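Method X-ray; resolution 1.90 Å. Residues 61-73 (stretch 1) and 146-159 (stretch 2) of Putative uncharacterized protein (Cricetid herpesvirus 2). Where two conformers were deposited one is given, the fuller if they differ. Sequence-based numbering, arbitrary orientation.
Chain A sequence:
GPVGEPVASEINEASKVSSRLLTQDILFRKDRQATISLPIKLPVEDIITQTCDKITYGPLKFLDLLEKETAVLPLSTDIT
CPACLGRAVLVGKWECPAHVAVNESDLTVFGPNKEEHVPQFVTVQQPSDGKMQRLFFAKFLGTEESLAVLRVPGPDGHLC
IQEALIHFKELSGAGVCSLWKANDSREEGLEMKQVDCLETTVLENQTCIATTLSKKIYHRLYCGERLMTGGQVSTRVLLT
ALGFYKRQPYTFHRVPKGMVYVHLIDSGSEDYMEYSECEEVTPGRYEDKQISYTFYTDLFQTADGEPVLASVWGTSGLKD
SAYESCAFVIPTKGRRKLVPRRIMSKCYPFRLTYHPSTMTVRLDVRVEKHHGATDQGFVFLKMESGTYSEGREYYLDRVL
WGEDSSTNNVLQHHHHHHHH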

ATOM      1  N   LYS A  61      -9.293   1.488 -14.288  1.00 14.35           N
ATOM      2  CA  LYS A  61      -9.144   1.208 -15.713  1.00 14.98           C
ATOM      3  C   LYS A  61      -9.155  -0.286 -16.020  1.00 25.09           C
ATOM      4  O   LYS A  61      -8.612  -1.089 -15.259  1.00 20.36           O
ATOM      5  CB  LYS A  61      -7.845   1.796 -16.238  1.00 13.69           C
ATOM      6  CG  LYS A  61      -7.780   3.310 -16.189  1.00 17.64           C
ATOM      7  CD  LYS A  61      -6.476   3.812 -16.758  1.00 17.58           C
ATOM      8  CE  LYS A  61      -6.497   5.327 -16.879  1.00 15.73           C
ATOM      9  NZ  LYS A  61      -5.247   5.857 -17.480  1.00 15.82           N
ATOM     10  N   PHE A  62      -9.754  -0.637 -17.156  1.00 21.16           N
ATOM     11  CA  PHE A  62      -9.789  -2.014 -17.637  1.00 21.70           C
ATOM     12  C   PHE A  62      -9.120  -2.145 -19.002  1.00 27.65           C
ATOM     13  O   PHE A  62      -9.204  -1.239 -19.830  1.00 27.34           O
ATOM     14  CB  PHE A  62     -11.230  -2.508 -17.737  1.00 26.25           C
ATOM     15  CG  PHE A  62     -11.904  -2.712 -16.411  1.00 25.68           C
ATOM     16  CD1 PHE A  62     -12.513  -1.656 -15.757  1.00 24.07           C
ATOM     17  CD2 PHE A  62     -11.953  -3.968 -15.834  1.00 24.92           C
ATOM     18  CE1 PHE A  62     -13.137  -1.842 -14.547  1.00 20.58           C
ATOM     19  CE2 PHE A  62     -12.582  -4.164 -14.621  1.00 23.64           C
ATOM     20  CZ  PHE A  62     -13.173  -3.100 -13.975  1.00 29.22           C
ATOM     21  N   LEU A  63      -8.449  -3.274 -19.216  1.00 24.82           N
ATOM     22  CA  LEU A  63      -7.929  -3.656 -20.525  1.00 26.26           C
ATOM     23  C   LEU A  63      -8.570  -4.963 -20.963  1.00 31.13           C
ATOM     24  O   LEU A  63      -8.847  -5.832 -20.134  1.00 21.05           O
ATOM     25  CB  LEU A  63      -6.414  -3.827 -20.495  1.00 31.51           C
ATOM     26  CG  LEU A  63      -5.499  -2.667 -20.875  1.00 38.94           C
ATOM     27  CD1 LEU A  63      -4.069  -3.174 -20.887  1.00 33.14           C
ATOM     28  CD2 LEU A  63      -5.858  -2.059 -22.220  1.00 33.53           C
ATOM     29  N   ASP A  64      -8.801  -5.114 -22.263  1.00 35.40           N
ATOM     30  CA  ASP A  64      -9.329  -6.368 -22.770  1.00 29.20           C
ATOM     31  C   ASP A  64      -8.181  -7.364 -22.853  1.00 25.65           C
ATOM     32  O   ASP A  64      -7.279  -7.220 -23.674  1.00 29.70           O
ATOM     33  CB  ASP A  64     -10.003  -6.189 -24.131  1.00 39.21           C
ATOM     34  CG  ASP A  64     -10.666  -7.466 -24.619  1.00 69.70           C
ATOM     35  OD1 ASP A  64     -11.617  -7.938 -23.954  1.00 57.09           O
ATOM     36  OD2 ASP A  64     -10.238  -8.000 -25.663  1.00 78.04           O
ATOM     37  N   LEU A  65      -8.216  -8.359 -21.973  1.00 27.24           N
ATOM     38  CA  LEU A  65      -7.140  -9.334 -21.851  1.00 32.20           C
ATOM     39  C   LEU A  65      -7.722 -10.725 -21.658  1.00 30.18           C
ATOM     40  O   LEU A  65      -8.631 -10.912 -20.843  1.00 29.78           O
ATOM     41  CB  LEU A  65      -6.226  -8.989 -20.674  1.00 30.81           C
ATOM     42  CG  LEU A  65      -5.486  -7.652 -20.711  1.00 30.83           C
ATOM     43  CD1 LEU A  65      -4.894  -7.368 -19.351  1.00 32.48           C
ATOM     44  CD2 LEU A  65      -4.391  -7.662 -21.762  1.00 34.05           C
ATOM     45  N   LEU A  66      -7.191 -11.698 -22.395  1.00 31.75           N
ATOM     46  CA  LEU A  66      -7.691 -13.067 -22.340  1.00 33.08           C
ATOM     47  C   LEU A  66      -9.219 -13.089 -22.376  1.00 30.23           C
ATOM     48  O   LEU A  66      -9.860 -13.812 -21.621  1.00 31.07           O
ATOM     49  CB  LEU A  66      -7.158 -13.773 -21.088  1.00 30.83           C
ATOM     50  CG  LEU A  66      -5.640 -13.975 -21.092  1.00 29.37           C
ATOM     51  CD1 LEU A  66      -5.126 -14.491 -19.757  1.00 34.68           C
ATOM     52  CD2 LEU A  66      -5.232 -14.931 -22.199  1.00 39.34           C
ATOM     53  N   GLU A  67      -9.774 -12.239 -23.236  1.00 25.29           N
ATOM     54  CA  GLU A  67     -11.198 -12.238 -23.594  1.00 27.10           C
ATOM     55  C   GLU A  67     -12.163 -11.676 -22.537  1.00 33.94           C
ATOM     56  O   GLU A  67     -13.376 -11.872 -22.640  1.00 28.64           O
ATOM     57  CB  GLU A  67     -11.635 -13.659 -23.975  1.00 47.24           C
ATOM     58  CG  GLU A  67     -10.748 -14.291 -25.053  1.00 56.38           C
ATOM     59  CD  GLU A  67     -11.286 -15.611 -25.582  1.00 72.82           C
ATOM     60  OE1 GLU A  67     -12.465 -15.930 -25.322  1.00 81.63           O
ATOM     61  OE2 GLU A  67     -10.525 -16.328 -26.264  1.00 83.07           O
ATOM     62  N   LYS A  68     -11.640 -10.959 -21.546  1.00 35.16           N
ATOM     63  CA  LYS A  68     -12.487 -10.204 -20.618  1.00 27.94           C
ATOM     64  C   LYS A  68     -11.846  -8.869 -20.264  1.00 24.56           C
ATOM     65  O   LYS A  68     -10.627  -8.713 -20.359  1.00 24.10           O
ATOM     66  CB  LYS A  68     -12.745 -10.984 -19.328  1.00 29.23           C
ATOM     67  CG  LYS A  68     -13.534 -12.274 -19.490  1.00 34.32           C
ATOM     68  CD  LYS A  68     -13.803 -12.903 -18.127  1.00 37.00           C
ATOM     69  CE  LYS A  68     -14.393 -14.301 -18.237  1.00 35.02           C
ATOM     70  NZ  LYS A  68     -14.552 -14.950 -16.896  1.00 28.86           N
ATOM     71  N   GLU A  69     -12.670  -7.907 -19.863  0.55 25.93           N
ATOM     72  CA  GLU A  69     -12.163  -6.638 -19.356  0.55 24.36           C
ATOM     73  C   GLU A  69     -11.496  -6.885 -18.011  0.55 23.72           C
ATOM     74  O   GLU A  69     -12.111  -7.444 -17.106  0.55 22.17           O
ATOM     75  CB  GLU A  69     -13.291  -5.621 -19.225  0.55 24.67           C
ATOM     76  CG  GLU A  69     -13.703  -4.990 -20.541  0.55 28.95           C
ATOM     77  CD  GLU A  69     -12.985  -3.680 -20.798  0.55 27.15           C
ATOM     78  OE1 GLU A  69     -13.543  -2.626 -20.429  0.55 35.75           O
ATOM     79  OE2 GLU A  69     -11.866  -3.700 -21.357  0.55 20.48           O
ATOM     80  N   THR A  70     -10.237  -6.470 -17.894  1.00 20.72           N
ATOM     81  CA  THR A  70      -9.411  -6.797 -16.739  1.00 21.88           C
ATOM     82  C   THR A  70      -8.787  -5.562 -16.095  1.00 22.20           C
ATOM     83  O   THR A  70      -8.175  -4.746 -16.786  1.00 20.11           O
ATOM     84  CB  THR A  70      -8.284  -7.758 -17.152  1.00 24.30           C
ATOM     85  OG1 THR A  70      -8.851  -8.900 -17.807  1.00 22.00           O
ATOM     86  CG2 THR A  70      -7.470  -8.203 -15.939  1.00 19.31           C
ATOM     87  N   ALA A  71      -8.940  -5.443 -14.775  1.00 18.86           N
ATOM     88  CA  ALA A  71      -8.277  -4.398 -13.993  1.00 17.23           C
ATOM     89  C   ALA A  71      -7.273  -5.040 -13.044  1.00 18.16           C
ATOM     90  O   ALA A  71      -7.528  -6.109 -12.488  1.00 19.06           O
ATOM     91  CB  ALA A  71      -9.289  -3.580 -13.219  1.00 16.92           C
ATOM     92  N   VAL A  72      -6.131  -4.390 -12.882  1.00 16.89           N
ATOM     93  CA  VAL A  72      -5.064  -4.885 -12.029  1.00 16.99           C
ATOM     94  C   VAL A  72      -4.710  -3.794 -11.035  1.00 19.80           C
ATOM     95  O   VAL A  72      -4.150  -2.764 -11.406  1.00 13.67           O
ATOM     96  CB  VAL A  72      -3.824  -5.290 -12.845  1.00 18.08           C
ATOM     97  CG1 VAL A  72      -2.704  -5.768 -11.929  1.00 17.63           C
ATOM     98  CG2 VAL A  72      -4.192  -6.381 -13.853  1.00 19.54           C
ATOM     99  N   LEU A  73      -5.049  -4.030  -9.772  1.00 15.04           N
ATOM    100  CA  LEU A  73      -4.887  -3.024  -8.725  1.00 15.14           C
ATOM    101  C   LEU A  73      -3.837  -3.448  -7.698  1.00 14.92           C
ATOM    102  O   LEU A  73      -3.810  -4.600  -7.270  1.00 14.93           O
ATOM    103  CB  LEU A  73      -6.228  -2.780  -8.037  1.00 11.89           C
ATOM    104  CG  LEU A  73      -7.368  -2.353  -8.952  1.00 15.50           C
ATOM    105  CD1 LEU A  73      -8.666  -2.325  -8.189  1.00 15.36           C
ATOM    106  CD2 LEU A  73      -7.091  -0.993  -9.569  1.00 22.03           C
ATOM    107  N   SER A 146       1.456  -7.222  -3.514  1.00 18.33           N
ATOM    108  CA  SER A 146       0.444  -8.083  -4.112  1.00 18.22           C
ATOM    109  C   SER A 146      -0.593  -7.293  -4.879  1.00 17.22           C
ATOM    110  O   SER A 146      -0.657  -6.067  -4.784  1.00 16.04           O
ATOM    111  CB  SER A 146      -0.241  -8.928  -3.037  1.00 16.69           C
ATOM    112  OG  SER A 146       0.716  -9.681  -2.326  1.00 24.78           O
ATOM    113  N   LEU A 147      -1.406  -8.017  -5.642  1.00 15.30           N
ATOM    114  CA  LEU A 147      -2.359  -7.416  -6.553  1.00 16.31           C
ATOM    115  C   LEU A 147      -3.746  -8.000  -6.382  1.00 15.84           C
ATOM    116  O   LEU A 147      -3.907  -9.141  -5.955  1.00 16.40           O
ATOM    117  CB  LEU A 147      -1.905  -7.621  -7.996  1.00 18.18           C
ATOM    118  CG  LEU A 147      -0.452  -7.281  -8.304  1.00 20.59           C
ATOM    119  CD1 LEU A 147      -0.131  -7.739  -9.711  1.00 22.17           C
ATOM    120  CD2 LEU A 147      -0.201  -5.790  -8.137  1.00 18.95           C
ATOM    121  N   ALA A 148      -4.741  -7.190  -6.713  1.00 12.72           N
ATOM    122  CA  ALA A 148      -6.104  -7.652  -6.861  1.00 14.95           C
ATOM    123  C   ALA A 148      -6.440  -7.504  -8.328  1.00 18.42           C
ATOM    124  O   ALA A 148      -6.116  -6.486  -8.938  1.00 17.69           O
ATOM    125  CB  ALA A 148      -7.054  -6.859  -6.008  1.00 15.50           C
ATOM    126  N   VAL A 149      -7.069  -8.528  -8.890  1.00 16.39           N
ATOM    127  CA  VAL A 149      -7.408  -8.534 -10.302  1.00 16.59           C
ATOM    128  C   VAL A 149      -8.903  -8.718 -10.424  1.00 18.13           C
ATOM    129  O   VAL A 149      -9.477  -9.607  -9.804  1.00 16.74           O
ATOM    130  CB  VAL A 149      -6.658  -9.644 -11.063  1.00 18.81           C
ATOM    131  CG1 VAL A 149      -6.964  -9.573 -12.552  1.00 19.80           C
ATOM    132  CG2 VAL A 149      -5.170  -9.514 -10.838  1.00 16.05           C
ATOM    133  N   LEU A 150      -9.534  -7.847 -11.201  1.00 13.99           N
ATOM    134  CA  LEU A 150     -10.961  -7.934 -11.454  1.00 15.09           C
ATOM    135  C   LEU A 150     -11.183  -8.269 -12.913  1.00 21.48           C
ATOM    136  O   LEU A 150     -10.486  -7.748 -13.783  1.00 18.95           O
ATOM    137  CB  LEU A 150     -11.669  -6.627 -11.103  1.00 17.15           C
ATOM    138  CG  LEU A 150     -11.613  -6.200  -9.634  1.00 19.63           C
ATOM    139  CD1 LEU A 150     -10.340  -5.421  -9.372  1.00 21.18           C
ATOM    140  CD2 LEU A 150     -12.829  -5.372  -9.302  1.00 26.56           C
ATOM    141  N   ARG A 151     -12.150  -9.144 -13.173  1.00 21.06           N
ATOM    142  CA  ARG A 151     -12.466  -9.547 -14.539  1.00 27.42           C
ATOM    143  C   ARG A 151     -13.969  -9.563 -14.759  1.00 19.00           C
ATOM    144  O   ARG A 151     -14.736 -10.019 -13.909  1.00 20.03           O
ATOM    145  CB  ARG A 151     -11.852 -10.912 -14.851  1.00 29.24           C
ATOM    146  CG  ARG A 151     -10.377 -10.806 -15.205  1.00 25.31           C
ATOM    147  CD  ARG A 151      -9.697 -12.144 -15.382  1.00 32.35           C
ATOM    148  NE  ARG A 151     -10.223 -12.906 -16.510  1.00 27.95           N
ATOM    149  CZ  ARG A 151      -9.871 -12.720 -17.777  1.00 30.54           C
ATOM    150  NH1 ARG A 151      -8.994 -11.777 -18.108  1.00 25.00           N
ATOM    151  NH2 ARG A 151     -10.407 -13.482 -18.721  1.00 33.11           N
ATOM    152  N   VAL A 152     -14.381  -9.027 -15.902  1.00 21.25           N
ATOM    153  CA  VAL A 152     -15.791  -8.924 -16.242  1.00 23.30           C
ATOM    154  C   VAL A 152     -15.912  -8.962 -17.778  1.00 33.53           C
ATOM    155  O   VAL A 152     -15.037  -8.454 -18.480  1.00 24.34           O
ATOM    156  CB  VAL A 152     -16.407  -7.639 -15.631  1.00 28.83           C
ATOM    157  CG1 VAL A 152     -15.788  -6.381 -16.246  1.00 24.91           C
ATOM    158  CG2 VAL A 152     -17.911  -7.630 -15.765  1.00 26.04           C
ATOM    159  N   PRO A 153     -16.977  -9.588 -18.310  1.00 33.51           N
ATOM    160  CA  PRO A 153     -16.959  -9.886 -19.748  1.00 44.00           C
ATOM    161  C   PRO A 153     -17.440  -8.759 -20.652  1.00 44.10           C
ATOM    162  O   PRO A 153     -17.571  -7.611 -20.220  1.00 33.49           O
ATOM    163  CB  PRO A 153     -17.910 -11.093 -19.868  1.00 43.41           C
ATOM    164  CG  PRO A 153     -18.482 -11.332 -18.488  1.00 40.43           C
ATOM    165  CD  PRO A 153     -18.198 -10.110 -17.677  1.00 38.24           C
ATOM    166  N   GLY A 154     -17.687  -9.118 -21.912  1.00 90.14           N
ATOM    167  CA  GLY A 154     -18.297  -8.242 -22.900  1.00 48.05           C
ATOM    168  C   GLY A 154     -17.495  -6.983 -23.139  1.00 53.21           C
ATOM    169  O   GLY A 154     -16.367  -6.867 -22.653  1.00 49.15           O
ATOM    170  N   PRO A 155     -18.068  -6.039 -23.905  1.00 46.17           N
ATOM    171  CA  PRO A 155     -17.477  -4.710 -24.071  1.00 47.14           C
ATOM    172  C   PRO A 155     -18.005  -3.717 -23.040  1.00 29.73           C
ATOM    173  O   PRO A 155     -17.407  -2.661 -22.868  1.00 36.89           O
ATOM    174  CB  PRO A 155     -17.908  -4.303 -25.491  1.00 49.74           C
ATOM    175  CG  PRO A 155     -18.846  -5.410 -25.985  1.00 39.56           C
ATOM    176  CD  PRO A 155     -19.230  -6.211 -24.789  1.00 48.10           C
ATOM    177  N   ASP A 156     -19.103  -4.062 -22.371  1.00 29.77           N
ATOM    178  CA  ASP A 156     -19.791  -3.135 -21.471  1.00 31.94           C
ATOM    179  C   ASP A 156     -19.689  -3.536 -19.997  1.00 38.52           C
ATOM    180  O   ASP A 156     -20.218  -2.840 -19.129  1.00 30.64           O
ATOM    181  CB  ASP A 156     -21.268  -3.028 -21.864  1.00 42.72           C
ATOM    182  CG  ASP A 156     -21.468  -2.381 -23.222  1.00 57.93           C
ATOM    183  OD1 ASP A 156     -20.759  -1.397 -23.526  1.00 58.55           O
ATOM    184  OD2 ASP A 156     -22.332  -2.857 -23.985  1.00 72.61           O
ATOM    185  N   GLY A 157     -19.024  -4.654 -19.722  1.00 31.44           N
ATOM    186  CA  GLY A 157     -18.892  -5.148 -18.360  1.00 39.94           C
ATOM    187  C   GLY A 157     -18.276  -4.140 -17.405  1.00 26.32           C
ATOM    188  O   GLY A 157     -18.759  -3.956 -16.288  1.00 23.66           O
ATOM    189  N   HIS A 158     -17.212  -3.478 -17.848  1.00 25.53           N
ATOM    190  CA  HIS A 158     -16.520  -2.495 -17.021  1.00 34.38           C
ATOM    191  C   HIS A 158     -17.442  -1.382 -16.522  1.00 33.89           C
ATOM    192  O   HIS A 158     -17.186  -0.774 -15.480  1.00 28.46           O
ATOM    193  CB  HIS A 158     -15.361  -1.881 -17.800  1.00 33.46           C
ATOM    194  CG  HIS A 158     -15.793  -0.961 -18.897  1.00 37.31           C
ATOM    195  ND1 HIS A 158     -16.270  -1.419 -20.107  1.00 42.76           N
ATOM    196  CD2 HIS A 158     -15.823   0.389 -18.966  1.00 43.85           C
ATOM    197  CE1 HIS A 158     -16.577  -0.386 -20.874  1.00 41.61           C
ATOM    198  NE2 HIS A 158     -16.315   0.722 -20.207  1.00 47.52           N
ATOM    199  N   LEU A 159     -18.518  -1.121 -17.257  1.00 31.18           N
ATOM    200  CA  LEU A 159     -19.432  -0.036 -16.910  1.00 30.41           C
ATOM    201  C   LEU A 159     -20.264  -0.337 -15.669  1.00 28.10           C
ATOM    202  O   LEU A 159     -20.931   0.551 -15.147  1.00 26.39           O
ATOM    203  CB  LEU A 159     -20.374   0.270 -18.079  1.00 31.88           C
ATOM    204  CG  LEU A 159     -19.733   0.763 -19.376  1.00 36.67           C
ATOM    205  CD1 LEU A 159     -20.789   0.903 -20.453  1.00 41.04           C
ATOM    206  CD2 LEU A 159     -19.020   2.088 -19.162  1.00 37.85           C
TER
HETATM  207  O   HOH W   1     -15.193 -13.058 -14.962  1.00 22.10           O
HETATM  208  O   HOH W   2     -11.879 -15.139 -16.101  1.00 31.09           O

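The striking feature here is an arginine that reads the backbone of a hairpin turn. Arg 151 sits in the strand 147-152, yet its side chain folds over the neighbouring strand, with chi3 near 64° and chi4 near 81°, to reach the type I' turn from Leu 65 to Lys 68. Its NH1 donates to Leu 65 O at 2.9 Å and its NH2 to Leu 66 O at 3.0 Å. Both carbonyls lie at the edge of the guanidinium, near its plane, where the N-H bonds point, so two successive carbonyls meet one planar donor group. Lys 68 CB covers one face of that group, and Lys 68 CG approaches NH2 to 3.4 Å. The lysine chain is t from chi2 to chi4 and its NZ ends at water 2, which accepts from Lys 68 NZ and from Arg 151 NE, each at 2.8 Å. Thr 70 OG1, which donates to Lys 68 O at 3.1 Å, also lies 2.9 Å from Arg 151 NH1.

Beneath this clasp is a regular antiparallel ladder between strands 68-73 and 147-152, their directions 166° apart. Three two-way hydrogen-bonded pairs carry it: Glu 69 with Val 152, Ala 71 with Leu 150, and Leu 73 with Ala 148. In the central pair, Ala 71 N reaches Leu 150 O and Leu 150 N reaches Ala 71 O, both at 2.9 Å. Between these pairs, CA-H groups approach the same carbonyls, as where Thr 70 CA lies 3.3 Å from Leu 150 O. Strand 68-73 is held on a second front by strand 63-65, where Thr 70 N donates to Leu 63 O at 2.7 Å.

Alternation then sorts the side chains. Thr 70, Val 72, Val 149 and Arg 151 share one face, where Thr 70 CG2 meets Val 149 CG1 at 3.7 Å and the aliphatic packing gives way to the arginine clasp. On the face of Ala 71, Leu 73 and Leu 150, Ala 71 sits opposite Leu 150, and Leu 150 CD1 reaches diagonally to Leu 73 CD1 at 3.7 Å.

Phe 62 extends this apolar patch: its CE2 lies 4.2 Å from Val 152 CG1, while His 158 CB sits over one ring face, 4.0 Å from the centroid, in a CH-pi contact. The same histidine brings its ND1 within 3.0 Å of Glu 69 OE1, but the angle is too poor for a hydrogen bond.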